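PDB 4GXW: adenosine deaminase from Burkholderia ambifaria, which binds zinc and probably catalyses the hydrolytic deamination of adenosine or a related purine. Local coordinates for residues A82-L87 and R124-P129; W117-T122 and V168-W173; F321-T324 and Q330-L333; L316-S319 and T324-D327. All blocks are in the same frame, centred on the assembly; numbering follows the deposited sequence.

The four contacts form two pairs on opposite sides of the chain's centre. Contacts 1 and 2 share helix 119-126: its C-terminal end meets helix 77-87 through a serine hydroxyl and a water, partly buried, while its first turn packs a proline and a threonine on helix 164-176 in a buried contact without any hydrogen bond across it. Contacts 3 and 4, their centres about 5 Å apart, lie at the turn between helices 310-319 and 325-338, and share Thr324. Contact 3 is buried and purely aromatic; contact 4 is at the surface, where one phenylalanine touches the start of a helix that is closed by a polar capping box.

Contact 1 of 4, residues A82-L87 and R124-P129; sequences ALDRYL and RVSGIP
Ser126 OG is held by two partners at once. It donates to the backbone oxygen of Asp84, with OG 2.7 Å from O, and it accepts a hydrogen bond from a water. The serine lies in the carbonyl plane on a lone pair of Asp84 O, at a C=O...OG angle of 121°. The water gives its other hydrogen to Asp84 OD1, 2.8 Å from the water oxygen, so main chain and carboxylate of one residue both reach the same hydroxyl, one directly and one through solvent. This pairing goes with a close backbone approach: the CA atoms of Asp84 and Ser126 are 5.4 Å apart. Beside the polar bond, Val125 packs against Arg85. Its CG1 touches Arg85 CA at 3.6 Å and also sits over the centre of one guanidinium face, 3.7 Å above the plane. The bend at chi3 of Arg85 (-65°) folds the guanidinium back over this methyl, while CG2 of Val125 approaches NH2. In the fold, the contact ties the C-terminal part of helix 77-87 to the C-terminal end of helix 119-126. Asp84 also packs on Thr122 and Leu39, Leu83 and Leu87 face helix 44-54, and Arg124 extends to helix 164-176, where its NE forms a salt bridge with Glu166.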
loop_
_atom_site.group_PDB
_atom_site.type_symbol
_atom_site.label_atom_id
_atom_site.label_comp_id
_atom_site.label_asym_id
_atom_site.label_seq_id
_atom_site.Cartn_x
_atom_site.Cartn_y
_atom_site.Cartn_z
ATOM N N ALA A 82 -18.127 0.379 -4.824
ATOM C CA ALA A 82 -19.267 1.120 -4.282
ATOM C C ALA A 82 -18.936 2.601 -4.060
ATOM O O ALA A 82 -19.777 3.472 -4.290
ATOM C CB ALA A 82 -19.758 0.485 -2.981
ATOM N N LEU A 83 -17.710 2.883 -3.613
ATOM C CA LEU A 83 -17.261 4.266 -3.449
ATOM C C LEU A 83 -17.324 5.019 -4.784
ATOM O O LEU A 83 -17.895 6.113 -4.857
ATOM C CB LEU A 83 -15.857 4.318 -2.821
ATOM C CG LEU A 83 -15.838 4.189 -1.294
ATOM C CD1 LEU A 83 -14.503 3.671 -0.807
ATOM C CD2 LEU A 83 -16.133 5.537 -0.687
ATOM N N ASP A 84 -16.772 4.423 -5.842
ATOM C CA ASP A 84 -16.814 5.054 -7.163
ATOM C C ASP A 84 -18.240 5.259 -7.666
ATOM O O ASP A 84 -18.576 6.313 -8.200
ATOM C CB ASP A 84 -16.079 4.203 -8.214
ATOM C CG ASP A 84 -14.567 4.368 -8.190
ATOM O OD1 ASP A 84 -14.040 5.307 -7.574
ATOM O OD2 ASP A 84 -13.891 3.531 -8.830
ATOM N N ARG A 85 -19.081 4.240 -7.523
ATOM C CA ARG A 85 -20.389 4.284 -8.171
ATOM C C ARG A 85 -21.418 5.134 -7.426
ATOM O O ARG A 85 -22.274 5.755 -8.056
ATOM C CB ARG A 85 -20.933 2.872 -8.442
ATOM C CG ARG A 85 -22.178 2.861 -9.340
ATOM C CD ARG A 85 -22.529 1.465 -9.847
ATOM N NE ARG A 85 -21.498 0.923 -10.726
ATOM C CZ ARG A 85 -21.344 1.256 -12.004
ATOM N NH1 ARG A 85 -22.150 2.145 -12.567
ATOM N NH2 ARG A 85 -20.372 0.700 -12.718
ATOM N N TYR A 86 -21.330 5.173 -6.097
ATOM C CA TYR A 86 -22.396 5.794 -5.302
ATOM C C TYR A 86 -21.984 6.917 -4.351
ATOM O O TYR A 86 -22.783 7.817 -4.078
ATOM C CB TYR A 86 -23.155 4.724 -4.505
ATOM C CG TYR A 86 -23.803 3.672 -5.376
ATOM C CD1 TYR A 86 -24.850 4.005 -6.218
ATOM C CD2 TYR A 86 -23.359 2.358 -5.367
ATOM C CE1 TYR A 86 -25.452 3.062 -7.024
ATOM C CE2 TYR A 86 -23.955 1.398 -6.179
ATOM C CZ TYR A 86 -25.000 1.764 -7.003
ATOM O OH TYR A 86 -25.604 0.834 -7.814
ATOM N N LEU A 87 -20.763 6.871 -3.836
ATOM C CA LEU A 87 -20.410 7.745 -2.717
ATOM C C LEU A 87 -19.611 8.980 -3.083
ATOM O O LEU A 87 -19.840 10.058 -2.534
ATOM C CB LEU A 87 -19.631 6.982 -1.648
ATOM C CG LEU A 87 -20.420 6.359 -0.504
ATOM C CD1 LEU A 87 -21.184 5.168 -1.020
ATOM C CD2 LEU A 87 -19.489 5.971 0.640
ATOM N N ARG A 124 -15.067 7.717 -15.413
ATOM C CA ARG A 124 -16.094 6.990 -16.161
ATOM C C ARG A 124 -17.318 6.631 -15.334
ATOM O O ARG A 124 -18.422 6.576 -15.866
ATOM C CB ARG A 124 -15.526 5.704 -16.768
ATOM C CG ARG A 124 -14.230 5.857 -17.548
ATOM C CD ARG A 124 -14.363 6.762 -18.756
ATOM N NE ARG A 124 -13.158 6.665 -19.577
ATOM C CZ ARG A 124 -12.697 7.622 -20.376
ATOM N NH1 ARG A 124 -13.335 8.782 -20.475
ATOM N NH2 ARG A 124 -11.587 7.413 -21.070
ATOM N N VAL A 125 -17.125 6.340 -14.050
ATOM C CA VAL A 125 -18.239 5.889 -13.221
ATOM C C VAL A 125 -18.766 7.017 -12.330
ATOM O O VAL A 125 -19.959 7.313 -12.360
ATOM C CB VAL A 125 -17.882 4.623 -12.414
ATOM C CG1 VAL A 125 -19.037 4.221 -11.513
ATOM C CG2 VAL A 125 -17.528 3.485 -13.360
ATOM N N SER A 126 -17.888 7.670 -11.571
ATOM C CA SER A 126 -18.337 8.804 -10.758
ATOM C C SER A 126 -18.707 10.015 -11.610
ATOM O O SER A 126 -19.489 10.857 -11.180
ATOM C CB SER A 126 -17.284 9.207 -9.722
ATOM O OG SER A 126 -16.772 8.084 -9.031
ATOM N N GLY A 127 -18.143 10.103 -12.813
ATOM C CA GLY A 127 -18.417 11.214 -13.715
ATOM C C GLY A 127 -17.777 12.524 -13.280
ATOM O O GLY A 127 -18.356 13.601 -13.450
ATOM N N ILE A 128 -16.593 12.425 -12.684
ATOM C CA ILE A 128 -15.825 13.599 -12.287
ATOM C C ILE A 128 -14.630 13.729 -13.224
ATOM O O ILE A 128 -13.818 12.813 -13.325
ATOM C CB ILE A 128 -15.318 13.467 -10.844
ATOM C CG1 ILE A 128 -16.501 13.317 -9.879
ATOM C CG2 ILE A 128 -14.469 14.672 -10.466
ATOM C CD1 ILE A 128 -16.091 12.986 -8.452
ATOM N N PRO A 129 -14.530 14.857 -13.941
ATOM C CA PRO A 129 -13.427 15.018 -14.897
ATOM C C PRO A 129 -12.055 14.856 -14.247
ATOM O O PRO A 129 -11.859 15.279 -13.092
ATOM C CB PRO A 129 -13.610 16.453 -15.399
ATOM C CG PRO A 129 -15.083 16.703 -15.261
ATOM C CD PRO A 129 -15.487 15.977 -13.999
HETATM O O HOH W 1 -14.240 8.057 -7.659
#

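Contact 2 of 4, residues W117-T122 and V168-W173; sequences WNPTGT and VAIVDW
The first turn of helix 119-126 faces helix 164-176, with Pro119 and Ile170 nearest, their CA atoms 6.9 Å apart. Pro119 and Ile170 meet at about a right angle, the pyrrolidine ring presenting CG and CD to the isoleucine. Pro119 CD lies 4.0 Å from Ile170 CD1, and CG rests near both CG1 and CG2, so the ring sits against the branched part of the side chain as well as its end. Ile170 carries CG1 anti to its own carbonyl carbon (chi1 -68°), and with chi2 extended the CD1 methyl reaches on to Thr120, where OG1 is 3.8 Å away. That is a van der Waals contact of a methyl with a hydroxyl oxygen, also made crosswise. One turn further along, Trp173 reaches Pro119 by its six-membered ring, CZ3 standing 4.2 Å from CB. On the Trp117 side of the proline, Pro119 CA lies over one face of the Trp117 indole, 3.7 Å above the plane and toward the rim. The indole is fixed by NE1, which donates to Thr122 OG1 at 2.9 Å, with an N-H...O angle of 158° and the oxygen only 14° out of the ring plane. In this TIM-barrel protein the contact lies just where strand 110-117 passes into helix 119-126. Tyr130 at the start of helix 130-148 stacks on Trp173 and touches Pro119, while Pro156 of strand 151-159 packs against both Pro119 and Ile170.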
loop_
_atom_site.group_PDB
_atom_site.type_symbol
_atom_site.label_atom_id
_atom_site.label_comp_id
_atom_site.label_asym_id
_atom_site.label_seq_id
_atom_site.Cartn_x
_atom_site.Cartn_y
_atom_site.Cartn_z
ATOM N N TRP A 117 -4.703 5.658 -6.662
ATOM C CA TRP A 117 -6.054 6.121 -6.974
ATOM C C TRP A 117 -6.354 5.684 -8.396
ATOM O O TRP A 117 -5.507 5.857 -9.274
ATOM C CB TRP A 117 -6.128 7.648 -6.873
ATOM C CG TRP A 117 -7.267 8.286 -7.637
ATOM C CD1 TRP A 117 -8.612 8.063 -7.467
ATOM C CD2 TRP A 117 -7.158 9.265 -8.682
ATOM N NE1 TRP A 117 -9.340 8.845 -8.348
ATOM C CE2 TRP A 117 -8.466 9.598 -9.090
ATOM C CE3 TRP A 117 -6.075 9.909 -9.292
ATOM C CZ2 TRP A 117 -8.715 10.519 -10.104
ATOM C CZ3 TRP A 117 -6.325 10.830 -10.284
ATOM C CH2 TRP A 117 -7.636 11.128 -10.679
ATOM N N ASN A 118 -7.533 5.103 -8.625
ATOM C CA ASN A 118 -7.934 4.694 -9.976
ATOM C C ASN A 118 -8.760 5.767 -10.684
ATOM O O ASN A 118 -9.943 5.946 -10.400
ATOM C CB ASN A 118 -8.742 3.396 -9.951
ATOM C CG ASN A 118 -8.020 2.260 -9.274
ATOM O OD1 ASN A 118 -8.259 1.989 -8.092
ATOM N ND2 ASN A 118 -7.151 1.562 -10.018
ATOM N N PRO A 119 -8.138 6.487 -11.625
ATOM C CA PRO A 119 -8.898 7.534 -12.325
ATOM C C PRO A 119 -10.010 7.017 -13.229
ATOM O O PRO A 119 -10.954 7.761 -13.486
ATOM C CB PRO A 119 -7.843 8.237 -13.183
ATOM C CG PRO A 119 -6.522 7.756 -12.699
ATOM C CD PRO A 119 -6.731 6.425 -12.052
ATOM N N THR A 120 -9.898 5.783 -13.719
ATOM C CA THR A 120 -10.928 5.253 -14.606
ATOM C C THR A 120 -12.295 5.246 -13.924
ATOM O O THR A 120 -13.277 5.753 -14.478
ATOM C CB THR A 120 -10.576 3.847 -15.119
ATOM O OG1 THR A 120 -9.311 3.889 -15.784
ATOM C CG2 THR A 120 -11.639 3.338 -16.079
ATOM N N GLY A 121 -12.359 4.701 -12.714
ATOM C CA GLY A 121 -13.597 4.708 -11.951
ATOM C C GLY A 121 -14.110 6.116 -11.694
ATOM O O GLY A 121 -15.299 6.390 -11.835
ATOM N N THR A 122 -13.220 7.025 -11.325
ATOM C CA THR A 122 -13.634 8.385 -11.018
ATOM C C THR A 122 -14.208 9.096 -12.247
ATOM O O THR A 122 -15.272 9.714 -12.176
ATOM C CB THR A 122 -12.457 9.170 -10.433
ATOM O OG1 THR A 122 -12.054 8.536 -9.212
ATOM C CG2 THR A 122 -12.848 10.616 -10.168
ATOM N N VAL A 168 -4.094 3.570 -21.279
ATOM C CA VAL A 168 -3.475 4.616 -22.084
ATOM C C VAL A 168 -4.115 5.974 -21.780
ATOM O O VAL A 168 -3.415 6.987 -21.676
ATOM C CB VAL A 168 -3.538 4.281 -23.593
ATOM C CG1 VAL A 168 -3.051 5.459 -24.447
ATOM C CG2 VAL A 168 -2.712 3.034 -23.883
ATOM N N ALA A 169 -5.437 5.988 -21.605
ATOM C CA ALA A 169 -6.148 7.229 -21.288
ATOM C C ALA A 169 -5.619 7.881 -20.005
ATOM O O ALA A 169 -5.522 9.107 -19.912
ATOM C CB ALA A 169 -7.664 6.985 -21.203
ATOM N N ILE A 170 -5.258 7.067 -19.015
ATOM C CA ILE A 170 -4.707 7.600 -17.769
ATOM C C ILE A 170 -3.409 8.363 -17.997
ATOM O O ILE A 170 -3.223 9.472 -17.471
ATOM C CB ILE A 170 -4.446 6.478 -16.751
ATOM C CG1 ILE A 170 -5.773 5.886 -16.282
ATOM C CG2 ILE A 170 -3.613 6.979 -15.569
ATOM C CD1 ILE A 170 -5.607 4.655 -15.431
ATOM N N VAL A 171 -2.511 7.777 -18.786
ATOM C CA VAL A 171 -1.245 8.434 -19.061
ATOM C C VAL A 171 -1.480 9.737 -19.831
ATOM O O VAL A 171 -0.834 10.749 -19.553
ATOM C CB VAL A 171 -0.241 7.510 -19.783
ATOM C CG1 VAL A 171 1.085 8.221 -19.970
ATOM C CG2 VAL A 171 -0.027 6.231 -18.977
ATOM N N ASP A 172 -2.426 9.714 -20.776
ATOM C CA ASP A 172 -2.823 10.931 -21.496
ATOM C C ASP A 172 -3.288 12.016 -20.510
ATOM O O ASP A 172 -2.878 13.176 -20.593
ATOM C CB ASP A 172 -3.942 10.636 -22.514
ATOM C CG ASP A 172 -3.473 9.810 -23.706
ATOM O OD1 ASP A 172 -2.258 9.793 -24.000
ATOM O OD2 ASP A 172 -4.337 9.194 -24.369
ATOM N N TRP A 173 -4.151 11.633 -19.576
ATOM C CA TRP A 173 -4.622 12.571 -18.559
ATOM C C TRP A 173 -3.474 13.143 -17.741
ATOM O O TRP A 173 -3.437 14.342 -17.464
ATOM C CB TRP A 173 -5.626 11.893 -17.626
ATOM C CG TRP A 173 -6.990 11.733 -18.208
ATOM C CD1 TRP A 173 -7.629 12.597 -19.053
ATOM C CD2 TRP A 173 -7.893 10.644 -17.983
ATOM N NE1 TRP A 173 -8.876 12.108 -19.365
ATOM C CE2 TRP A 173 -9.056 10.907 -18.725
ATOM C CE3 TRP A 173 -7.828 9.478 -17.219
ATOM C CZ2 TRP A 173 -10.150 10.039 -18.730
ATOM C CZ3 TRP A 173 -8.915 8.620 -17.224
ATOM C CH2 TRP A 173 -10.052 8.899 -17.983
#

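Contact 3 of 4, residues F321-T324 and Q330-L333; sequences FGFT and QFML
Phe323 and Phe331 both turn CG anti to their own carbonyl carbons (chi1 -65° and -61°), which turns the two rings toward each other between the loop 321-324 and helix 325-338. There they form a T-shaped pair: the edge of Phe331 points at the face of Phe323, with the planes at 83° and the centroids 5.0 Å apart. The leading atom is Phe331 CZ, which stands 3.6 Å above the Phe323 plane, over the ring centre, and comes within 3.7 Å of Phe323 CG. Phe331 CE2 follows beside it, 3.8 Å from the same CG, and also meets Phe323 CB at the foot of the ring. On the opposite face of Phe323, toward the rim, lies the backbone oxygen of Phe321, so the ring lies between an aromatic edge and a carbonyl oxygen. The loop itself is tied to the preceding helix by a probable backbone bond from Phe323 N to Met317 O. Both phenylalanines pack on Met317 and Pro290, and Phe331 reaches inward to Ile296 and Pro298 of the barrel strand 295-298. With no hydrogen bond across it, the contact rests on dispersion, burial of aromatic carbon, and the weak attraction between the slightly positive ring hydrogens of Phe331 and the electron-rich face of Phe323, which favours the near-perpendicular setting.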
loop_
_atom_site.group_PDB
_atom_site.type_symbol
_atom_site.label_atom_id
_atom_site.label_comp_id
_atom_site.label_asym_id
_atom_site.label_seq_id
_atom_site.Cartn_x
_atom_site.Cartn_y
_atom_site.Cartn_z
ATOM N N PHE A 321 5.613 -12.975 11.849
ATOM C CA PHE A 321 6.396 -13.441 10.713
ATOM C C PHE A 321 7.882 -13.682 10.996
ATOM O O PHE A 321 8.660 -13.948 10.073
ATOM C CB PHE A 321 6.143 -12.554 9.493
ATOM C CG PHE A 321 4.740 -12.672 8.977
ATOM C CD1 PHE A 321 4.366 -13.786 8.245
ATOM C CD2 PHE A 321 3.781 -11.717 9.273
ATOM C CE1 PHE A 321 3.071 -13.932 7.784
ATOM C CE2 PHE A 321 2.480 -11.851 8.818
ATOM C CZ PHE A 321 2.127 -12.960 8.062
ATOM N N GLY A 322 8.253 -13.621 12.269
ATOM C CA GLY A 322 9.585 -14.005 12.694
ATOM C C GLY A 322 10.697 -13.029 12.374
ATOM O O GLY A 322 11.870 -13.384 12.461
ATOM N N PHE A 323 10.352 -11.801 12.014
ATOM C CA PHE A 323 11.387 -10.833 11.680
ATOM C C PHE A 323 11.884 -10.122 12.927
ATOM O O PHE A 323 11.094 -9.723 13.784
ATOM C CB PHE A 323 10.886 -9.858 10.620
ATOM C CG PHE A 323 10.611 -10.518 9.303
ATOM C CD1 PHE A 323 11.631 -11.172 8.621
ATOM C CD2 PHE A 323 9.332 -10.526 8.765
ATOM C CE1 PHE A 323 11.385 -11.802 7.403
ATOM C CE2 PHE A 323 9.078 -11.147 7.547
ATOM C CZ PHE A 323 10.108 -11.789 6.871
ATOM N N THR A 324 13.200 -9.975 13.020
ATOM C CA THR A 324 13.814 -9.355 14.188
ATOM C C THR A 324 13.836 -7.840 14.082
ATOM O O THR A 324 13.544 -7.270 13.022
ATOM C CB THR A 324 15.263 -9.802 14.332
ATOM O OG1 THR A 324 16.002 -9.342 13.194
ATOM C CG2 THR A 324 15.350 -11.331 14.440
ATOM N N GLN A 330 16.290 -2.995 8.334
ATOM C CA GLN A 330 16.494 -3.193 6.906
ATOM C C GLN A 330 15.233 -2.874 6.104
ATOM O O GLN A 330 15.319 -2.261 5.044
ATOM C CB GLN A 330 17.002 -4.605 6.606
ATOM C CG GLN A 330 18.413 -4.851 7.114
ATOM C CD GLN A 330 19.376 -3.753 6.698
ATOM O OE1 GLN A 330 19.492 -3.431 5.515
ATOM N NE2 GLN A 330 20.065 -3.161 7.677
ATOM N N PHE A 331 14.066 -3.273 6.606
ATOM C CA PHE A 331 12.824 -2.947 5.910
ATOM C C PHE A 331 12.624 -1.430 5.805
ATOM O O PHE A 331 12.138 -0.939 4.788
ATOM C CB PHE A 331 11.598 -3.550 6.607
ATOM C CG PHE A 331 11.589 -5.052 6.688
ATOM C CD1 PHE A 331 12.360 -5.848 5.845
ATOM C CD2 PHE A 331 10.798 -5.670 7.640
ATOM C CE1 PHE A 331 12.321 -7.230 5.943
ATOM C CE2 PHE A 331 10.762 -7.048 7.749
ATOM C CZ PHE A 331 11.531 -7.830 6.909
ATOM N N MET A 332 12.972 -0.705 6.864
ATOM C CA MET A 332 12.932 0.755 6.844
ATOM C C MET A 332 13.835 1.312 5.743
ATOM O O MET A 332 13.425 2.174 4.955
ATOM C CB MET A 332 13.356 1.329 8.204
ATOM C CG MET A 332 13.341 2.852 8.220
ATOM S SD MET A 332 13.981 3.559 9.749
ATOM C CE MET A 332 15.726 3.227 9.566
ATOM N N LEU A 333 15.056 0.800 5.672
ATOM C CA LEU A 333 15.981 1.223 4.630
ATOM C C LEU A 333 15.477 0.854 3.233
ATOM O O LEU A 333 15.649 1.626 2.285
ATOM C CB LEU A 333 17.379 0.656 4.894
ATOM C CG LEU A 333 18.039 1.164 6.184
ATOM C CD1 LEU A 333 19.306 0.386 6.467
ATOM C CD2 LEU A 333 18.332 2.657 6.079
#

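Contact 4 of 4, residues L316-S319 and T324-D327; sequences LMFS and TIAD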
loop_
_atom_site.group_PDB
_atom_site.type_symbol
_atom_site.label_atom_id
_atom_site.label_comp_id
_atom_site.label_asym_id
_atom_site.label_seq_id
_atom_site.Cartn_x
_atom_site.Cartn_y
_atom_site.Cartn_z
ATOM N N LEU A 316 3.063 -6.666 13.010
ATOM C CA LEU A 316 2.815 -8.017 12.506
ATOM C C LEU A 316 4.070 -8.697 11.964
ATOM O O LEU A 316 4.240 -9.907 12.114
ATOM C CB LEU A 316 1.726 -8.005 11.428
ATOM C CG LEU A 316 0.301 -7.747 11.916
ATOM C CD1 LEU A 316 -0.655 -7.654 10.732
ATOM C CD2 LEU A 316 -0.150 -8.825 12.896
ATOM N N MET A 317 4.944 -7.927 11.325
ATOM C CA MET A 317 6.192 -8.494 10.814
ATOM C C MET A 317 7.018 -9.127 11.939
ATOM O O MET A 317 7.625 -10.188 11.765
ATOM C CB MET A 317 7.013 -7.420 10.100
ATOM C CG MET A 317 6.272 -6.724 8.981
ATOM S SD MET A 317 5.786 -7.802 7.615
ATOM C CE MET A 317 7.327 -7.951 6.729
ATOM N N PHE A 318 7.013 -8.466 13.092
ATOM C CA PHE A 318 7.718 -8.911 14.288
ATOM C C PHE A 318 6.937 -9.984 15.059
ATOM O O PHE A 318 7.509 -10.985 15.490
ATOM C CB PHE A 318 7.988 -7.687 15.173
ATOM C CG PHE A 318 8.719 -7.989 16.457
ATOM C CD1 PHE A 318 10.105 -7.959 16.505
ATOM C CD2 PHE A 318 8.019 -8.264 17.624
ATOM C CE1 PHE A 318 10.778 -8.221 17.690
ATOM C CE2 PHE A 318 8.686 -8.523 18.810
ATOM C CZ PHE A 318 10.067 -8.506 18.839
ATOM N N SER A 319 5.634 -9.787 15.242
ATOM C CA SER A 319 4.875 -10.672 16.124
ATOM C C SER A 319 4.526 -12.009 15.480
ATOM O O SER A 319 4.425 -13.015 16.168
ATOM C CB SER A 319 3.583 -9.989 16.592
ATOM O OG SER A 319 2.746 -9.695 15.486
ATOM N N THR A 324 13.200 -9.975 13.020
ATOM C CA THR A 324 13.814 -9.355 14.188
ATOM C C THR A 324 13.836 -7.840 14.082
ATOM O O THR A 324 13.544 -7.270 13.022
ATOM C CB THR A 324 15.263 -9.802 14.332
ATOM O OG1 THR A 324 16.002 -9.342 13.194
ATOM C CG2 THR A 324 15.350 -11.331 14.440
ATOM N N ILE A 325 14.216 -7.193 15.179
ATOM C CA ILE A 325 14.409 -5.749 15.175
ATOM C C ILE A 325 15.384 -5.328 14.069
ATOM O O ILE A 325 15.117 -4.383 13.319
ATOM C CB ILE A 325 14.909 -5.253 16.540
ATOM C CG1 ILE A 325 13.869 -5.550 17.625
ATOM C CG2 ILE A 325 15.192 -3.767 16.476
ATOM C CD1 ILE A 325 12.581 -4.761 17.473
ATOM N N ALA A 326 16.484 -6.064 13.937
ATOM C CA ALA A 326 17.453 -5.808 12.877
ATOM C C ALA A 326 16.834 -5.934 11.483
ATOM O O ALA A 326 17.106 -5.117 10.606
ATOM C CB ALA A 326 18.644 -6.741 13.017
ATOM N N ASP A 327 16.002 -6.953 11.277
ATOM C CA ASP A 327 15.274 -7.088 10.014
ATOM C C ASP A 327 14.399 -5.865 9.736
ATOM O O ASP A 327 14.342 -5.374 8.607
ATOM C CB ASP A 327 14.381 -8.336 10.016
ATOM C CG ASP A 327 15.162 -9.629 9.974
ATOM O OD1 ASP A 327 16.246 -9.673 9.344
ATOM O OD2 ASP A 327 14.672 -10.623 10.561
#
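Phe318 lies obliquely against Ile325, and the touch is made by one corner of its ring: CE1 is 3.9 Å from Ile325 CD1 and a little farther from CG1, with CD1 of the ring next in line. Setting CG anti to the backbone N (chi1 180°) carries the phenylalanine ring across to the start of helix 325-338, where Thr324 C lies 4.5 Å from Phe318 CD1, at the ring edge and near its plane. The isoleucine bends at both torsions, bringing its terminal methyl round to the ring. Thr324 and Asp327 close the beginning of that helix as a capping box. Asp327 N donates to Thr324 OG1 at 3.1 Å, and in return Thr324 N donates to Asp327 OD2 at 2.9 Å, reaching the anti side of the carboxylate from 30° out of its plane. The N-H of the N-cap residue and that of the third helical residue thus each have a side-chain acceptor, and the N-cap residue beside Phe318 is held in place. Helix 310-319 and helix 325-338 meet here across the short turn between them. Ile325 packs further on Phe357, Ala361 and Leu364 of helix 343-371, while the Phe318 ring also meets His22 and Ile16 from the N-terminal part of the chain.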